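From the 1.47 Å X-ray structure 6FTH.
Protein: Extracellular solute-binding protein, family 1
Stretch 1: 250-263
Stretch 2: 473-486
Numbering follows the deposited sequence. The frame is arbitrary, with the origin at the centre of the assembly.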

# COMPACT_ATOMS: atom_id res chain seq x y z
N GLU A 250 -16.19 13.50 12.11
CA GLU A 250 -16.27 12.69 10.90
C GLU A 250 -16.15 11.20 11.20
O GLU A 250 -16.91 10.38 10.67
N TYR A 251 -15.16 10.83 12.03
CA TYR A 251 -14.98 9.43 12.42
C TYR A 251 -16.20 8.93 13.19
O TYR A 251 -16.70 7.82 12.96
N LYS A 252 -16.69 9.74 14.12
CA LYS A 252 -17.92 9.39 14.84
C LYS A 252 -19.07 9.11 13.87
O LYS A 252 -19.81 8.13 14.04
N GLN A 253 -19.25 9.96 12.87
CA GLN A 253 -20.35 9.80 11.92
C GLN A 253 -20.19 8.54 11.08
O GLN A 253 -21.19 7.86 10.79
N VAL A 254 -18.96 8.22 10.66
CA VAL A 254 -18.73 6.98 9.93
C VAL A 254 -19.13 5.79 10.79
O VAL A 254 -19.79 4.85 10.31
N ILE A 255 -18.72 5.79 12.06
CA ILE A 255 -19.06 4.69 12.96
C ILE A 255 -20.58 4.56 13.11
O ILE A 255 -21.13 3.45 13.06
N LYS A 256 -21.28 5.68 13.28
CA LYS A 256 -22.72 5.62 13.45
C LYS A 256 -23.40 5.09 12.19
O LYS A 256 -24.37 4.33 12.28
N TYR A 257 -22.90 5.49 11.01
CA TYR A 257 -23.47 4.99 9.76
C TYR A 257 -23.28 3.49 9.65
O TYR A 257 -24.23 2.76 9.33
N TYR A 258 -22.06 3.01 9.93
CA TYR A 258 -21.83 1.57 9.90
C TYR A 258 -22.72 0.85 10.90
O TYR A 258 -23.23 -0.23 10.62
N HIS A 259 -22.92 1.44 12.09
CA HIS A 259 -23.78 0.74 13.04
C HIS A 259 -25.21 0.66 12.53
O HIS A 259 -25.88 -0.37 12.72
N LYS A 260 -25.69 1.71 11.87
CA LYS A 260 -27.01 1.66 11.27
C LYS A 260 -27.09 0.53 10.26
O LYS A 260 -28.00 -0.31 10.31
N LEU A 261 -26.12 0.47 9.35
CA LEU A 261 -26.10 -0.59 8.35
C LEU A 261 -26.06 -1.97 8.99
O LEU A 261 -26.80 -2.87 8.58
N ILE A 262 -25.16 -2.16 9.96
CA ILE A 262 -25.03 -3.44 10.65
C ILE A 262 -26.34 -3.81 11.33
O ILE A 262 -26.81 -4.96 11.24
N SER A 263 -26.96 -2.85 12.01
CA SER A 263 -28.20 -3.12 12.74
C SER A 263 -29.34 -3.48 11.80
O SER A 263 -30.29 -4.16 12.22
N VAL A 473 -7.21 0.97 22.40
CA VAL A 473 -8.48 1.60 22.71
C VAL A 473 -9.30 1.80 21.44
O VAL A 473 -10.49 1.49 21.40
N VAL A 474 -8.67 2.36 20.41
CA VAL A 474 -9.40 2.69 19.18
C VAL A 474 -10.02 1.43 18.59
O VAL A 474 -11.20 1.43 18.21
N MET A 475 -9.24 0.36 18.49
CA MET A 475 -9.72 -0.86 17.83
C MET A 475 -10.87 -1.46 18.61
O MET A 475 -11.89 -1.85 18.03
N GLN A 476 -10.75 -1.52 19.94
CA GLN A 476 -11.80 -2.10 20.76
C GLN A 476 -13.07 -1.27 20.71
O GLN A 476 -14.16 -1.80 20.47
N LYS A 477 -12.97 0.04 20.95
CA LYS A 477 -14.15 0.88 20.98
C LYS A 477 -14.79 0.97 19.60
O LYS A 477 -16.02 0.94 19.48
N THR A 478 -13.98 1.12 18.55
CA THR A 478 -14.56 1.28 17.23
C THR A 478 -15.38 0.05 16.84
O THR A 478 -16.53 0.16 16.40
N ALA A 479 -14.81 -1.15 17.06
CA ALA A 479 -15.52 -2.37 16.68
C ALA A 479 -16.79 -2.52 17.51
O ALA A 479 -17.85 -2.87 16.98
N THR A 480 -16.70 -2.25 18.81
CA THR A 480 -17.88 -2.38 19.68
C THR A 480 -18.98 -1.41 19.26
O THR A 480 -20.15 -1.79 19.15
N TRP A 481 -18.62 -0.15 19.00
CA TRP A 481 -19.61 0.84 18.63
C TRP A 481 -20.24 0.53 17.27
O TRP A 481 -21.43 0.81 17.06
N MET A 482 -19.46 -0.00 16.34
CA MET A 482 -20.02 -0.37 15.04
C MET A 482 -21.02 -1.52 15.18
O MET A 482 -22.10 -1.50 14.57
N SER A 483 -20.68 -2.51 16.00
CA SER A 483 -21.52 -3.70 16.14
C SER A 483 -22.70 -3.46 17.07
O SER A 483 -23.83 -3.87 16.76
N LYS A 484 -22.46 -2.82 18.21
CA LYS A 484 -23.46 -2.80 19.28
C LYS A 484 -24.00 -1.42 19.62
O LYS A 484 -24.91 -1.32 20.45
N GLY A 485 -23.48 -0.35 19.02
CA GLY A 485 -23.90 0.99 19.38
C GLY A 485 -23.17 1.51 20.61
O GLY A 485 -22.21 0.91 21.10
N GLY A 486 -23.63 2.66 21.09
CA GLY A 486 -23.15 3.24 22.33
C GLY A 486 -22.25 4.45 22.17
O GLY A 486 -21.85 5.04 23.18

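Helices 250-263 and 473-484 pack at 43° between their N-to-C directions, with their axes 7.5 Å apart at closest approach, and bury 524 Å² between the two stretches. Met 482 lies at the apolar centre and is the residue most covered by the partner helix. Its m, t, p conformation carries CG to 4.0 Å from CG2 of Ile 255 and CE to 3.8 Å from CG of Tyr 258, while its CB lies 4.1 Å from CD1 of Ile 262. The CA-to-CB bonds of Tyr 258 (chi1 m) and Ile 262 (m, t) point toward the second helix, although the end of the tyrosine leads away. Ile 255, also m, t, leaves its backbone sideways but brings its end nearer: CG2 packs 3.7 Å from CB of Trp 481, and CD1 reaches CG2 of Thr 478 at 3.9 Å while lying at the edge of the indole ring.

Toward the start of both stretches, the t rotamer of Tyr 251 sends its hydroxyl across the interface. OH donates to OG1 of Thr 478 (2.8 Å) and lies 3.5 Å from CG1 of Val 474. Thr 478, chi1 m, in turn donates from OG1 to O of Val 474 at 2.7 Å.

The other polar edge is built on His 259, where CA of His 259 lies 4.4 Å from CA of Met 482, the nearest CA pair across the stretches. With chi1 t, its ND1 donates to O of Met 482 at 2.8 Å; CA of His 259 also approaches this oxygen at 3.2 Å. One face of the imidazole is covered by Gly 485, whose CA sits 3.7 Å from the ring centroid in a CH-pi contact. The positive phi of this glycine, just past the helix, itself disfavours a CB, which would also crowd NE2 of His 259.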

# COMPACT_ATOMS: atom_id res chain seq x y z
CB GLU A 250 -15.16 13.11 9.95
CG GLU A 250 -15.36 14.47 9.32
CD GLU A 250 -14.76 15.65 10.10
OE1 GLU A 250 -14.51 15.56 11.32
OE2 GLU A 250 -14.54 16.70 9.46
CB TYR A 251 -13.70 9.31 13.28
CG TYR A 251 -13.18 7.92 13.58
CD1 TYR A 251 -12.69 7.11 12.58
CD2 TYR A 251 -13.12 7.45 14.88
CE1 TYR A 251 -12.19 5.84 12.85
CE2 TYR A 251 -12.61 6.20 15.17
CZ TYR A 251 -12.16 5.39 14.15
OH TYR A 251 -11.66 4.14 14.39
CB LYS A 252 -18.29 10.51 15.81
CG LYS A 252 -19.58 10.22 16.60
CD LYS A 252 -19.78 11.05 17.89
CE LYS A 252 -19.56 12.52 17.71
NZ LYS A 252 -19.87 13.23 18.99
CB GLN A 253 -20.49 11.05 11.06
CG GLN A 253 -20.96 12.29 11.86
CD GLN A 253 -22.08 11.98 12.85
OE1 GLN A 253 -23.07 11.33 12.50
NE2 GLN A 253 -21.92 12.41 14.11
CB VAL A 254 -17.26 6.87 9.50
CG1 VAL A 254 -16.96 5.47 9.00
CG2 VAL A 254 -16.97 7.89 8.44
CB ILE A 255 -18.35 4.88 14.31
CG1 ILE A 255 -16.84 4.63 14.15
CG2 ILE A 255 -18.95 3.92 15.33
CD1 ILE A 255 -16.00 5.06 15.33
CB LYS A 256 -23.26 6.99 13.84
CG LYS A 256 -22.91 7.38 15.27
CD LYS A 256 -23.54 8.71 15.66
CE LYS A 256 -24.98 8.54 16.10
NZ LYS A 256 -25.52 9.79 16.70
CB TYR A 257 -22.82 5.72 8.57
CG TYR A 257 -23.36 5.33 7.21
CD1 TYR A 257 -24.66 5.62 6.84
CD2 TYR A 257 -22.54 4.71 6.29
CE1 TYR A 257 -25.14 5.28 5.59
CE2 TYR A 257 -23.01 4.37 5.04
CZ TYR A 257 -24.30 4.67 4.70
OH TYR A 257 -24.76 4.33 3.45
CB TYR A 258 -20.37 1.22 10.16
CG TYR A 258 -19.52 1.25 8.90
CD1 TYR A 258 -19.86 0.51 7.76
CD2 TYR A 258 -18.37 2.03 8.83
CE1 TYR A 258 -19.07 0.53 6.62
CE2 TYR A 258 -17.59 2.06 7.70
CZ TYR A 258 -17.94 1.32 6.59
OH TYR A 258 -17.16 1.32 5.47
CB HIS A 259 -23.74 1.39 14.42
CG HIS A 259 -24.65 0.71 15.40
ND1 HIS A 259 -24.53 -0.62 15.71
CD2 HIS A 259 -25.74 1.16 16.07
CE1 HIS A 259 -25.49 -0.96 16.56
NE2 HIS A 259 -26.24 0.10 16.79
CB LYS A 260 -27.34 3.01 10.63
CG LYS A 260 -28.78 3.08 10.08
CD LYS A 260 -29.07 4.39 9.36
CE LYS A 260 -30.58 4.52 9.09
NZ LYS A 260 -30.92 5.63 8.15
CB LEU A 261 -24.89 -0.41 7.43
CG LEU A 261 -24.82 0.86 6.58
CD1 LEU A 261 -23.69 0.77 5.53
CD2 LEU A 261 -26.12 1.22 5.91
CB ILE A 262 -23.84 -3.41 11.63
CG1 ILE A 262 -22.52 -3.41 10.86
CG2 ILE A 262 -23.86 -4.62 12.57
CD1 ILE A 262 -21.32 -2.99 11.69
CB SER A 263 -28.56 -1.89 13.60
OG SER A 263 -29.14 -0.86 12.83
CB VAL A 473 -8.26 2.93 23.46
CG1 VAL A 473 -9.56 3.69 23.69
CG2 VAL A 473 -7.50 2.68 24.78
CB VAL A 474 -8.47 3.38 18.16
CG1 VAL A 474 -9.17 3.53 16.79
CG2 VAL A 474 -8.05 4.76 18.65
CB MET A 475 -8.55 -1.84 17.69
CG MET A 475 -8.91 -3.24 17.21
SD MET A 475 -7.47 -4.33 16.94
CE MET A 475 -6.28 -3.62 18.08
CB GLN A 476 -11.30 -2.26 22.21
CG GLN A 476 -12.26 -2.98 23.13
CD GLN A 476 -13.30 -2.07 23.77
OE1 GLN A 476 -14.51 -2.27 23.61
NE2 GLN A 476 -12.82 -1.06 24.50
CB LYS A 477 -13.84 2.27 21.51
CG LYS A 477 -13.26 2.28 22.93
CD LYS A 477 -14.31 2.55 24.00
CE LYS A 477 -15.49 1.63 23.90
NZ LYS A 477 -16.28 1.59 25.18
CB THR A 478 -13.45 1.55 16.21
OG1 THR A 478 -12.77 2.78 16.54
CG2 THR A 478 -14.05 1.72 14.83
CB ALA A 479 -14.61 -3.58 16.86
CB THR A 480 -17.47 -2.15 21.14
OG1 THR A 480 -16.54 -3.18 21.51
CG2 THR A 480 -18.69 -2.16 22.05
CB TRP A 481 -18.97 2.22 18.57
CG TRP A 481 -18.59 2.80 19.88
CD1 TRP A 481 -19.15 2.53 21.10
CD2 TRP A 481 -17.56 3.77 20.11
NE1 TRP A 481 -18.53 3.29 22.08
CE2 TRP A 481 -17.55 4.06 21.49
CE3 TRP A 481 -16.66 4.43 19.27
CZ2 TRP A 481 -16.67 4.98 22.05
CZ3 TRP A 481 -15.76 5.35 19.84
CH2 TRP A 481 -15.78 5.61 21.22
CB MET A 482 -18.88 -0.76 14.09
CG MET A 482 -18.10 0.46 13.53
SD MET A 482 -16.61 -0.00 12.64
CE MET A 482 -17.34 -0.85 11.20
CB SER A 483 -20.69 -4.86 16.66
OG SER A 483 -19.76 -5.30 15.68
CB LYS A 484 -22.87 -3.44 20.55
CG LYS A 484 -22.42 -4.88 20.37
CD LYS A 484 -21.51 -5.31 21.52
CE LYS A 484 -21.03 -6.74 21.36
NZ LYS A 484 -22.14 -7.73 21.42